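Local coordinates for protein arylsulfatase (Pseudoalteromonas sp. MB47, PDB 7AJ0) that probably hydrolyses sulfate esters of the algal polysaccharide fucoidan as a calcium-binding, hexameric member of the sulfatase family, at residues Glu138-Tyr150 with Tyr381-Pro395. Sequence-based numbering, arbitrary orientation.
Sequences EVSQGKLLSKVGY and YMTSLRLGGVIDELP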
loop_
_atom_site.group_PDB
_atom_site.type_symbol
_atom_site.label_atom_id
_atom_site.label_comp_id
_atom_site.label_asym_id
_atom_site.label_seq_id
_atom_site.Cartn_x
_atom_site.Cartn_y
_atom_site.Cartn_z
ATOM N N GLU A 138 30.619 28.662 -18.669
ATOM C CA GLU A 138 30.981 27.278 -18.931
ATOM C C GLU A 138 31.865 27.177 -20.174
ATOM O O GLU A 138 31.864 28.049 -21.047
ATOM C CB GLU A 138 29.726 26.423 -19.103
ATOM C CG GLU A 138 28.779 26.448 -17.909
ATOM C CD GLU A 138 29.445 26.003 -16.619
ATOM O OE1 GLU A 138 29.143 26.589 -15.556
ATOM O OE2 GLU A 138 30.274 25.071 -16.674
ATOM N N VAL A 139 32.625 26.086 -20.244
ATOM C CA VAL A 139 33.595 25.855 -21.310
ATOM C C VAL A 139 33.302 24.495 -21.930
ATOM O O VAL A 139 33.590 23.455 -21.324
ATOM C CB VAL A 139 35.040 25.914 -20.792
ATOM C CG1 VAL A 139 36.014 25.570 -21.903
ATOM C CG2 VAL A 139 35.341 27.287 -20.214
ATOM N N SER A 140 32.744 24.499 -23.137
ATOM C CA SER A 140 32.413 23.256 -23.816
ATOM C C SER A 140 33.658 22.650 -24.460
ATOM O O SER A 140 34.662 23.329 -24.694
ATOM C CB SER A 140 31.345 23.493 -24.882
ATOM O OG SER A 140 31.841 24.323 -25.918
ATOM N N GLN A 141 33.583 21.347 -24.746
ATOM C CA GLN A 141 34.688 20.705 -25.451
ATOM C C GLN A 141 34.796 21.225 -26.878
ATOM O O GLN A 141 35.887 21.221 -27.458
ATOM C CB GLN A 141 34.535 19.183 -25.445
ATOM C CG GLN A 141 33.317 18.642 -26.165
ATOM C CD GLN A 141 32.168 18.344 -25.220
ATOM O OE1 GLN A 141 31.541 19.258 -24.689
ATOM N NE2 GLN A 141 31.891 17.062 -25.001
ATOM N N GLY A 142 33.683 21.681 -27.455
ATOM C CA GLY A 142 33.760 22.350 -28.740
ATOM C C GLY A 142 34.708 23.531 -28.710
ATOM O O GLY A 142 35.548 23.695 -29.596
ATOM N N LYS A 143 34.596 24.364 -27.674
ATOM C CA LYS A 143 35.445 25.545 -27.584
ATOM C C LYS A 143 36.912 25.155 -27.463
ATOM O O LYS A 143 37.773 25.698 -28.169
ATOM C CB LYS A 143 35.015 26.408 -26.395
ATOM C CG LYS A 143 35.835 27.678 -26.217
ATOM C CD LYS A 143 35.277 28.566 -25.108
ATOM C CE LYS A 143 33.979 29.249 -25.527
ATOM N NZ LYS A 143 33.353 30.014 -24.407
ATOM N N LEU A 144 37.219 24.207 -26.579
ATOM C CA LEU A 144 38.611 23.883 -26.299
ATOM C C LEU A 144 39.251 23.083 -27.428
ATOM O O LEU A 144 40.433 23.276 -27.729
ATOM C CB LEU A 144 38.713 23.122 -24.976
ATOM C CG LEU A 144 38.249 23.917 -23.755
ATOM C CD1 LEU A 144 38.454 23.121 -22.482
ATOM C CD2 LEU A 144 38.973 25.253 -23.664
ATOM N N LEU A 145 38.493 22.194 -28.069
ATOM C CA LEU A 145 39.060 21.395 -29.151
ATOM C C LEU A 145 39.147 22.192 -30.449
ATOM O O LEU A 145 40.115 22.049 -31.201
ATOM C CB LEU A 145 38.235 20.125 -29.351
ATOM C CG LEU A 145 38.309 19.121 -28.200
ATOM C CD1 LEU A 145 37.305 17.998 -28.398
ATOM C CD2 LEU A 145 39.719 18.561 -28.061
ATOM N N SER A 146 38.152 23.039 -30.727
ATOM C CA SER A 146 38.250 23.924 -31.882
ATOM C C SER A 146 39.522 24.759 -31.836
ATOM O O SER A 146 40.082 25.104 -32.883
ATOM C CB SER A 146 37.030 24.844 -31.951
ATOM O OG SER A 146 35.922 24.180 -32.529
ATOM N N LYS A 147 39.993 25.092 -30.633
ATOM C CA LYS A 147 41.178 25.927 -30.488
ATOM C C LYS A 147 42.451 25.204 -30.906
ATOM O O LYS A 147 43.445 25.870 -31.212
ATOM C CB LYS A 147 41.291 26.404 -29.038
ATOM C CG LYS A 147 42.319 27.498 -28.801
ATOM C CD LYS A 147 41.968 28.766 -29.563
ATOM C CE LYS A 147 42.961 29.878 -29.273
ATOM N NZ LYS A 147 42.731 31.059 -30.150
ATOM N N VAL A 148 42.445 23.870 -30.943
ATOM C CA VAL A 148 43.641 23.115 -31.298
ATOM C C VAL A 148 43.431 22.350 -32.600
ATOM O O VAL A 148 44.055 21.307 -32.827
ATOM C CB VAL A 148 44.053 22.149 -30.167
ATOM C CG1 VAL A 148 44.261 22.912 -28.869
ATOM C CG2 VAL A 148 43.014 21.050 -29.992
ATOM N N GLY A 149 42.551 22.856 -33.459
ATOM C CA GLY A 149 42.449 22.367 -34.817
ATOM C C GLY A 149 41.322 21.401 -35.103
ATOM O O GLY A 149 41.206 20.941 -36.247
ATOM N N TYR A 150 40.494 21.073 -34.119
ATOM C CA TYR A 150 39.342 20.219 -34.364
ATOM C C TYR A 150 38.228 21.007 -35.045
ATOM O O TYR A 150 38.028 22.193 -34.770
ATOM C CB TYR A 150 38.809 19.632 -33.053
ATOM C CG TYR A 150 39.561 18.427 -32.540
ATOM C CD1 TYR A 150 40.778 18.568 -31.891
ATOM C CD2 TYR A 150 39.044 17.148 -32.691
ATOM C CE1 TYR A 150 41.466 17.468 -31.417
ATOM C CE2 TYR A 150 39.723 16.045 -32.219
ATOM C CZ TYR A 150 40.933 16.210 -31.582
ATOM O OH TYR A 150 41.610 15.111 -31.111
ATOM N N TYR A 381 33.525 13.936 -21.415
ATOM C CA TYR A 381 34.034 15.287 -21.621
ATOM C C TYR A 381 35.517 15.368 -21.291
ATOM O O TYR A 381 36.322 15.824 -22.110
ATOM C CB TYR A 381 33.218 16.257 -20.761
ATOM C CG TYR A 381 33.766 17.658 -20.642
ATOM C CD1 TYR A 381 34.771 17.957 -19.731
ATOM C CD2 TYR A 381 33.252 18.691 -21.410
ATOM C CE1 TYR A 381 35.262 19.235 -19.606
ATOM C CE2 TYR A 381 33.737 19.975 -21.293
ATOM C CZ TYR A 381 34.741 20.241 -20.390
ATOM O OH TYR A 381 35.232 21.520 -20.270
ATOM N N MET A 382 35.898 14.915 -20.096
ATOM C CA MET A 382 37.287 15.042 -19.667
ATOM C C MET A 382 38.205 14.129 -20.467
ATOM O O MET A 382 39.363 14.482 -20.721
ATOM C CB MET A 382 37.400 14.736 -18.175
ATOM C CG MET A 382 38.601 15.380 -17.501
ATOM S SD MET A 382 38.573 17.183 -17.597
ATOM C CE MET A 382 37.192 17.579 -16.527
ATOM N N THR A 383 37.716 12.952 -20.862
ATOM C CA THR A 383 38.489 12.083 -21.742
ATOM C C THR A 383 38.700 12.738 -23.103
ATOM O O THR A 383 39.801 12.685 -23.663
ATOM C CB THR A 383 37.776 10.735 -21.890
ATOM O OG1 THR A 383 37.632 10.123 -20.599
ATOM C CG2 THR A 383 38.549 9.803 -22.809
ATOM N N SER A 384 37.657 13.372 -23.642
ATOM C CA SER A 384 37.795 14.074 -24.914
ATOM C C SER A 384 38.851 15.168 -24.829
ATOM O O SER A 384 39.657 15.336 -25.751
ATOM C CB SER A 384 36.450 14.671 -25.332
ATOM O OG SER A 384 35.484 13.662 -25.566
ATOM N N LEU A 385 38.860 15.928 -23.731
ATOM C CA LEU A 385 39.814 17.024 -23.610
ATOM C C LEU A 385 41.248 16.516 -23.571
ATOM O O LEU A 385 42.157 17.185 -24.074
ATOM C CB LEU A 385 39.519 17.850 -22.360
ATOM C CG LEU A 385 38.160 18.547 -22.293
ATOM C CD1 LEU A 385 38.126 19.493 -21.099
ATOM C CD2 LEU A 385 37.845 19.282 -23.584
ATOM N N ARG A 386 41.477 15.345 -22.974
ATOM C CA ARG A 386 42.835 14.815 -22.907
ATOM C C ARG A 386 43.284 14.279 -24.261
ATOM O O ARG A 386 44.451 14.432 -24.637
ATOM C CB ARG A 386 42.920 13.731 -21.832
ATOM C CG ARG A 386 44.290 13.087 -21.700
ATOM C CD ARG A 386 44.378 11.807 -22.513
ATOM N NE ARG A 386 45.730 11.254 -22.525
ATOM C CZ ARG A 386 46.230 10.463 -21.579
ATOM N NH1 ARG A 386 45.494 10.125 -20.528
ATOM N NH2 ARG A 386 47.472 10.012 -21.687
ATOM N N LEU A 387 42.374 13.649 -25.009
ATOM C CA LEU A 387 42.730 13.160 -26.338
ATOM C C LEU A 387 43.162 14.298 -27.254
ATOM O O LEU A 387 43.992 14.094 -28.146
ATOM C CB LEU A 387 41.555 12.401 -26.955
ATOM C CG LEU A 387 41.209 11.061 -26.307
ATOM C CD1 LEU A 387 39.938 10.479 -26.907
ATOM C CD2 LEU A 387 42.365 10.075 -26.444
ATOM N N GLY A 388 42.616 15.495 -27.053
ATOM C CA GLY A 388 43.019 16.670 -27.790
ATOM C C GLY A 388 44.099 17.502 -27.138
ATOM O O GLY A 388 44.537 18.499 -27.719
ATOM N N GLY A 389 44.540 17.127 -25.938
ATOM C CA GLY A 389 45.604 17.832 -25.253
ATOM C C GLY A 389 45.239 19.234 -24.814
ATOM O O GLY A 389 45.971 20.185 -25.108
ATOM N N VAL A 390 44.126 19.381 -24.093
ATOM C CA VAL A 390 43.625 20.708 -23.759
ATOM C C VAL A 390 43.077 20.780 -22.340
ATOM O O VAL A 390 42.314 21.696 -22.010
ATOM C CB VAL A 390 42.536 21.139 -24.768
ATOM C CG1 VAL A 390 43.104 21.228 -26.172
ATOM C CG2 VAL A 390 41.365 20.160 -24.736
ATOM N N ILE A 391 43.465 19.833 -21.484
ATOM C CA ILE A 391 42.942 19.848 -20.120
ATOM C C ILE A 391 43.502 21.031 -19.336
ATOM O O ILE A 391 42.820 21.584 -18.463
ATOM C CB ILE A 391 43.226 18.512 -19.402
ATOM C CG1 ILE A 391 42.234 17.446 -19.882
ATOM C CG2 ILE A 391 43.156 18.686 -17.887
ATOM C CD1 ILE A 391 42.165 16.197 -19.017
ATOM N N ASP A 392 44.740 21.444 -19.621
ATOM C CA ASP A 392 45.340 22.563 -18.902
ATOM C C ASP A 392 44.655 23.897 -19.185
ATOM O O ASP A 392 45.026 24.903 -18.568
ATOM C CB ASP A 392 46.831 22.676 -19.242
ATOM C CG ASP A 392 47.079 23.089 -20.687
ATOM O OD1 ASP A 392 46.104 23.240 -21.455
ATOM O OD2 ASP A 392 48.261 23.264 -21.054
ATOM N N GLU A 393 43.679 23.933 -20.089
ATOM C CA GLU A 393 42.972 25.159 -20.434
ATOM C C GLU A 393 41.729 25.393 -19.583
ATOM O O GLU A 393 41.026 26.385 -19.804
ATOM C CB GLU A 393 42.575 25.133 -21.916
ATOM C CG GLU A 393 43.751 25.148 -22.883
ATOM C CD GLU A 393 44.468 26.489 -22.919
ATOM O OE1 GLU A 393 43.780 27.532 -22.932
ATOM O OE2 GLU A 393 45.717 26.500 -22.931
ATOM N N LEU A 394 41.442 24.523 -18.623
ATOM C CA LEU A 394 40.215 24.657 -17.840
ATOM C C LEU A 394 40.374 25.759 -16.797
ATOM O O LEU A 394 41.384 25.787 -16.086
ATOM C CB LEU A 394 39.870 23.339 -17.155
ATOM C CG LEU A 394 39.365 22.197 -18.036
ATOM C CD1 LEU A 394 39.122 20.957 -17.187
ATOM C CD2 LEU A 394 38.099 22.590 -18.772
ATOM N N PRO A 395 39.405 26.668 -16.668
ATOM C CA PRO A 395 39.541 27.746 -15.677
ATOM C C PRO A 395 39.665 27.195 -14.263
ATOM O O PRO A 395 39.002 26.224 -13.892
ATOM C CB PRO A 395 38.256 28.568 -15.859
ATOM C CG PRO A 395 37.298 27.655 -16.555
ATOM C CD PRO A 395 38.132 26.749 -17.412
#
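L144 of helix 141-146 packs against L385 of helix 381-387 where two helices of the alkaline phosphatase-like sulfatase fold run side by side, 7° from parallel with axes 10.0 Å apart. Q141, L145 and Y150 of 138-150 also touch strand 262-267 of the main sheet. One hydrogen bond crosses the contact: Y381 OH donates to V139 O at 2.7 Å, meeting the carbonyl at 157° from a position tilted out of its plane. With CG anti to the backbone N, the Y381 ring reaches the loop that leads into helix 141-146. The Q141 amide stands nearly upright against this ring, planes 84° apart, OE1 lying 3.7 Å from Y381 CD2, while NE2 bonds to Y263 OH. A phenylalanine in place of Y381 would probably keep the ring packing but leave V139 O without this donor and the loop less firmly held. Apolar contacts fill the rest. The two methyls of L144 divide the work: CD1 meets L385 CD1 and, at 3.8 Å, L394 CD2, whereas CD2 lies against E393 CB. Both helices end in Schellman motifs, with G149 and G389 at positive phi. Beyond the second, the chain turns back and V390 sets CG2 against L144 CB and L145 CD2 and CG1 against V148 CG1, 3.4 Å away. G388 lets the helices close up, since a CB there would clash with L145 CD2. That methyl sits 3.8 Å from G388 CA and also lies over one face of the Y150 ring, 3.9 Å above its plane and offset toward the rim.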